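Local coordinates for type II secretion chaperone CpaB (Acinetobacter nosocomialis M2, PDB 6O38), which serves as a type II secretion chaperone that binds the secreted metalloprotease CpaA, probably assisting its export, at residues 42-47 and 70-75. Residues are numbered along the deposited sequence; the frame is centred on the assembly and turned at random.
Sequences QIVFNE and IKYDPK. With SO4 (sulfate ion), chain B.
N46 and K71 join two antiparallel strands, 45-47 and 68-72, and give a compact example of how a brief backbone pairing can be extended by apolar packing. The two residues form a hydrogen-bonded antiparallel pair: N46 N donates to K71 O at 3.1 Å, and K71 N returns a bond to N46 O at 2.9 Å. N46 O also takes a CA-H...O contact from I70 CA at 3.1 Å, so one carbonyl meets two neighbouring residues of the facing strand.

The apolar contacts centre on F45 and I70, whose side chains cross obliquely. I70 grips the aromatic residue with two branches: CG2 lies 3.7 Å from F45 CD1, while CD1 comes to 3.8 Å from F45 CB. I70 CG1 stands between the backbone N and the carbonyl carbon (chi1 52°), and a chi2 of 101°, off the usual staggered values, carries CD1 to F45 CB. Further along, V44 and Y72 run side by side, with V44 CG1 4.0 Å from Y72 CE1 and V44 O near the plane of the tyrosine ring at its edge. The Y72 hydroxyl is hydrogen-bonded to Q132.

Beyond the F45 and Y72 end of the pairing the polar contacts are local to each segment: D73 is the N-cap of helix 74-78, its OD1 accepting from K75 N at 3.1 Å; on 42-47, I43 N donates to O1 of a sulfate, probably from the crystallisation liquor, at 2.9 Å.

Direction and register thus rest on the paired backbone amides, whereas V44, F45, I70 and Y72 supply a buried apolar layer packed on M141 of strand 138-145 and I154 of strand 148-155. Backbone bonds from Q42 and V44 to K87 of strand 85-90 join the two outermost strands, consistent with a sheet that closes here into a barrel.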
ATOM      1  N   GLN G  42     -15.218  15.890  -4.241  1.00 78.96           N
ATOM      2  CA  GLN G  42     -14.119  14.943  -4.380  1.00 77.50           C
ATOM      3  C   GLN G  42     -13.921  14.110  -3.121  1.00 76.36           C
ATOM      4  O   GLN G  42     -13.414  12.985  -3.202  1.00 75.14           O
ATOM      5  CB  GLN G  42     -12.831  15.687  -4.736  1.00 76.65           C
ATOM      6  CG  GLN G  42     -12.903  16.430  -6.060  1.00 77.64           C
ATOM      7  CD  GLN G  42     -11.643  17.219  -6.361  1.00 77.11           C
ATOM      8  OE1 GLN G  42     -10.758  17.343  -5.516  1.00 76.40           O
ATOM      9  NE2 GLN G  42     -11.558  17.758  -7.572  1.00 77.97           N
ATOM     10  N   ILE G  43     -14.320  14.632  -1.962  1.00 76.55           N
ATOM     11  CA  ILE G  43     -14.200  13.885  -0.717  1.00 75.57           C
ATOM     12  C   ILE G  43     -15.220  12.755  -0.704  1.00 75.76           C
ATOM     13  O   ILE G  43     -16.407  12.962  -0.990  1.00 77.36           O
ATOM     14  CB  ILE G  43     -14.384  14.820   0.488  1.00 75.78           C
ATOM     15  CG1 ILE G  43     -13.181  15.755   0.626  1.00 75.67           C
ATOM     16  CG2 ILE G  43     -14.591  14.021   1.759  1.00 74.53           C
ATOM     17  CD1 ILE G  43     -13.296  16.734   1.774  1.00 75.82           C
ATOM     18  N   VAL G  44     -14.761  11.551  -0.372  1.00 73.18           N
ATOM     19  CA  VAL G  44     -15.627  10.375  -0.378  1.00 73.23           C
ATOM     20  C   VAL G  44     -16.355  10.213   0.950  1.00 72.97           C
ATOM     21  O   VAL G  44     -17.582  10.094   0.987  1.00 74.68           O
ATOM     22  CB  VAL G  44     -14.805   9.117  -0.727  1.00 70.93           C
ATOM     23  CG1 VAL G  44     -15.722   7.929  -0.922  1.00 70.90           C
ATOM     24  CG2 VAL G  44     -13.975   9.359  -1.972  1.00 70.79           C
ATOM     25  N   PHE G  45     -15.617  10.199   2.058  1.00 71.50           N
ATOM     26  CA  PHE G  45     -16.198  10.081   3.388  1.00 73.81           C
ATOM     27  C   PHE G  45     -15.613  11.154   4.296  1.00 75.85           C
ATOM     28  O   PHE G  45     -14.598  11.781   3.984  1.00 76.40           O
ATOM     29  CB  PHE G  45     -15.966   8.683   3.982  1.00 72.95           C
ATOM     30  CG  PHE G  45     -14.537   8.220   3.915  1.00 71.82           C
ATOM     31  CD1 PHE G  45     -13.618   8.616   4.873  1.00 74.66           C
ATOM     32  CD2 PHE G  45     -14.117   7.379   2.898  1.00 68.95           C
ATOM     33  CE1 PHE G  45     -12.305   8.190   4.814  1.00 75.59           C
ATOM     34  CE2 PHE G  45     -12.805   6.947   2.833  1.00 68.99           C
ATOM     35  CZ  PHE G  45     -11.899   7.353   3.793  1.00 72.65           C
ATOM     36  N   ASN G  46     -16.262  11.353   5.443  1.00 71.37           N
ATOM     37  CA  ASN G  46     -15.893  12.401   6.384  1.00 74.85           C
ATOM     38  C   ASN G  46     -15.767  11.825   7.786  1.00 77.24           C
ATOM     39  O   ASN G  46     -16.574  10.986   8.194  1.00 77.03           O
ATOM     40  CB  ASN G  46     -16.928  13.533   6.386  1.00 76.78           C
ATOM     41  CG  ASN G  46     -16.950  14.303   5.083  1.00 75.36           C
ATOM     42  OD1 ASN G  46     -15.909  14.718   4.578  1.00 74.33           O
ATOM     43  ND2 ASN G  46     -18.141  14.496   4.530  1.00 76.26           N
ATOM     44  N   GLU G  47     -14.756  12.286   8.520  1.00 71.89           N
ATOM     45  CA  GLU G  47     -14.593  11.888   9.910  1.00 74.47           C
ATOM     46  C   GLU G  47     -15.775  12.363  10.749  1.00 77.59           C
ATOM     47  O   GLU G  47     -16.456  13.339  10.422  1.00 78.94           O
ATOM     48  CB  GLU G  47     -13.300  12.457  10.494  1.00 77.00           C
ATOM     49  CG  GLU G  47     -12.067  11.606  10.276  1.00 75.72           C
ATOM     50  CD  GLU G  47     -11.104  11.688  11.446  1.00 78.79           C
ATOM     51  OE1 GLU G  47     -11.563  11.583  12.603  1.00 80.83           O
ATOM     52  OE2 GLU G  47      -9.889  11.859  11.211  1.00 79.42           O
ATOM     53  N   ILE G  70     -16.659   7.126  10.376  1.00 73.36           N
ATOM     54  CA  ILE G  70     -16.847   8.040   9.256  1.00 72.86           C
ATOM     55  C   ILE G  70     -18.294   7.991   8.787  1.00 75.04           C
ATOM     56  O   ILE G  70     -19.007   7.004   8.983  1.00 76.95           O
ATOM     57  CB  ILE G  70     -15.902   7.722   8.073  1.00 70.77           C
ATOM     58  CG1 ILE G  70     -15.998   6.242   7.688  1.00 70.57           C
ATOM     59  CG2 ILE G  70     -14.470   8.121   8.403  1.00 69.08           C
ATOM     60  CD1 ILE G  70     -16.863   5.967   6.474  1.00 70.94           C
ATOM     61  N   LYS G  71     -18.719   9.082   8.156  1.00 75.12           N
ATOM     62  CA  LYS G  71     -20.009   9.155   7.485  1.00 76.85           C
ATOM     63  C   LYS G  71     -19.789   9.072   5.980  1.00 75.61           C
ATOM     64  O   LYS G  71     -18.801   9.593   5.457  1.00 73.77           O
ATOM     65  CB  LYS G  71     -20.747  10.446   7.846  1.00 77.54           C
ATOM     66  CG  LYS G  71     -22.150  10.536   7.266  1.00 79.55           C
ATOM     67  CD  LYS G  71     -22.971  11.622   7.942  1.00 82.87           C
ATOM     68  CE  LYS G  71     -24.402  11.622   7.427  1.00 86.39           C
ATOM     69  NZ  LYS G  71     -25.272  12.558   8.189  1.00 90.77           N
ATOM     70  N   TYR G  72     -20.714   8.411   5.287  1.00 77.14           N
ATOM     71  CA  TYR G  72     -20.531   8.096   3.879  1.00 76.06           C
ATOM     72  C   TYR G  72     -21.843   8.252   3.127  1.00 78.03           C
ATOM     73  O   TYR G  72     -22.905   7.871   3.626  1.00 80.34           O
ATOM     74  CB  TYR G  72     -19.988   6.672   3.712  1.00 75.08           C
ATOM     75  CG  TYR G  72     -19.985   6.159   2.293  1.00 74.51           C
ATOM     76  CD1 TYR G  72     -19.193   6.752   1.319  1.00 72.73           C
ATOM     77  CD2 TYR G  72     -20.760   5.065   1.932  1.00 76.11           C
ATOM     78  CE1 TYR G  72     -19.186   6.279   0.022  1.00 72.47           C
ATOM     79  CE2 TYR G  72     -20.755   4.584   0.642  1.00 75.84           C
ATOM     80  CZ  TYR G  72     -19.968   5.192  -0.309  1.00 73.98           C
ATOM     81  OH  TYR G  72     -19.965   4.710  -1.595  1.00 73.99           O
ATOM     82  N   ASP G  73     -21.758   8.816   1.928  1.00 79.49           N
ATOM     83  CA  ASP G  73     -22.909   8.966   1.039  1.00 81.24           C
ATOM     84  C   ASP G  73     -22.674   8.120  -0.203  1.00 80.52           C
ATOM     85  O   ASP G  73     -21.791   8.453  -1.016  1.00 78.80           O
ATOM     86  CB  ASP G  73     -23.121  10.433   0.664  1.00 81.61           C
ATOM     87  CG  ASP G  73     -24.503  10.701   0.089  1.00 84.43           C
ATOM     88  OD1 ASP G  73     -25.040   9.832  -0.628  1.00 85.40           O
ATOM     89  OD2 ASP G  73     -25.055  11.789   0.361  1.00 87.22           O
ATOM     90  N   PRO G  74     -23.421   7.029  -0.400  1.00 79.53           N
ATOM     91  CA  PRO G  74     -23.174   6.167  -1.568  1.00 78.95           C
ATOM     92  C   PRO G  74     -23.538   6.807  -2.896  1.00 80.20           C
ATOM     93  O   PRO G  74     -23.117   6.295  -3.941  1.00 79.73           O
ATOM     94  CB  PRO G  74     -24.051   4.940  -1.286  1.00 80.98           C
ATOM     95  CG  PRO G  74     -25.148   5.462  -0.418  1.00 83.31           C
ATOM     96  CD  PRO G  74     -24.519   6.524   0.442  1.00 82.02           C
ATOM     97  N   LYS G  75     -24.297   7.902  -2.895  1.00 83.04           N
ATOM     98  CA  LYS G  75     -24.685   8.553  -4.139  1.00 85.75           C
ATOM     99  C   LYS G  75     -23.556   9.367  -4.755  1.00 83.73           C
ATOM    100  O   LYS G  75     -23.616   9.677  -5.950  1.00 85.43           O
ATOM    101  CB  LYS G  75     -25.902   9.449  -3.897  1.00 89.96           C
ATOM    102  CG  LYS G  75     -27.110   8.698  -3.359  1.00 92.65           C
ATOM    103  CD  LYS G  75     -28.137   9.639  -2.754  1.00 96.45           C
ATOM    104  CE  LYS G  75     -29.297   8.861  -2.152  1.00 99.19           C
ATOM    105  NZ  LYS G  75     -30.241   9.745  -1.414  1.00103.01           N
TER
HETATM  106  S   SO4 B 201     -14.630  18.505  -1.888  0.72 80.91           S
HETATM  107  O1  SO4 B 201     -15.333  17.326  -1.389  0.72 76.80           O
HETATM  108  O2  SO4 B 201     -15.239  18.941  -3.141  0.72 74.35           O
HETATM  109  O3  SO4 B 201     -14.723  19.577  -0.900  0.72 79.79           O
HETATM  110  O4  SO4 B 201     -13.226  18.174  -2.116  0.72 83.25           O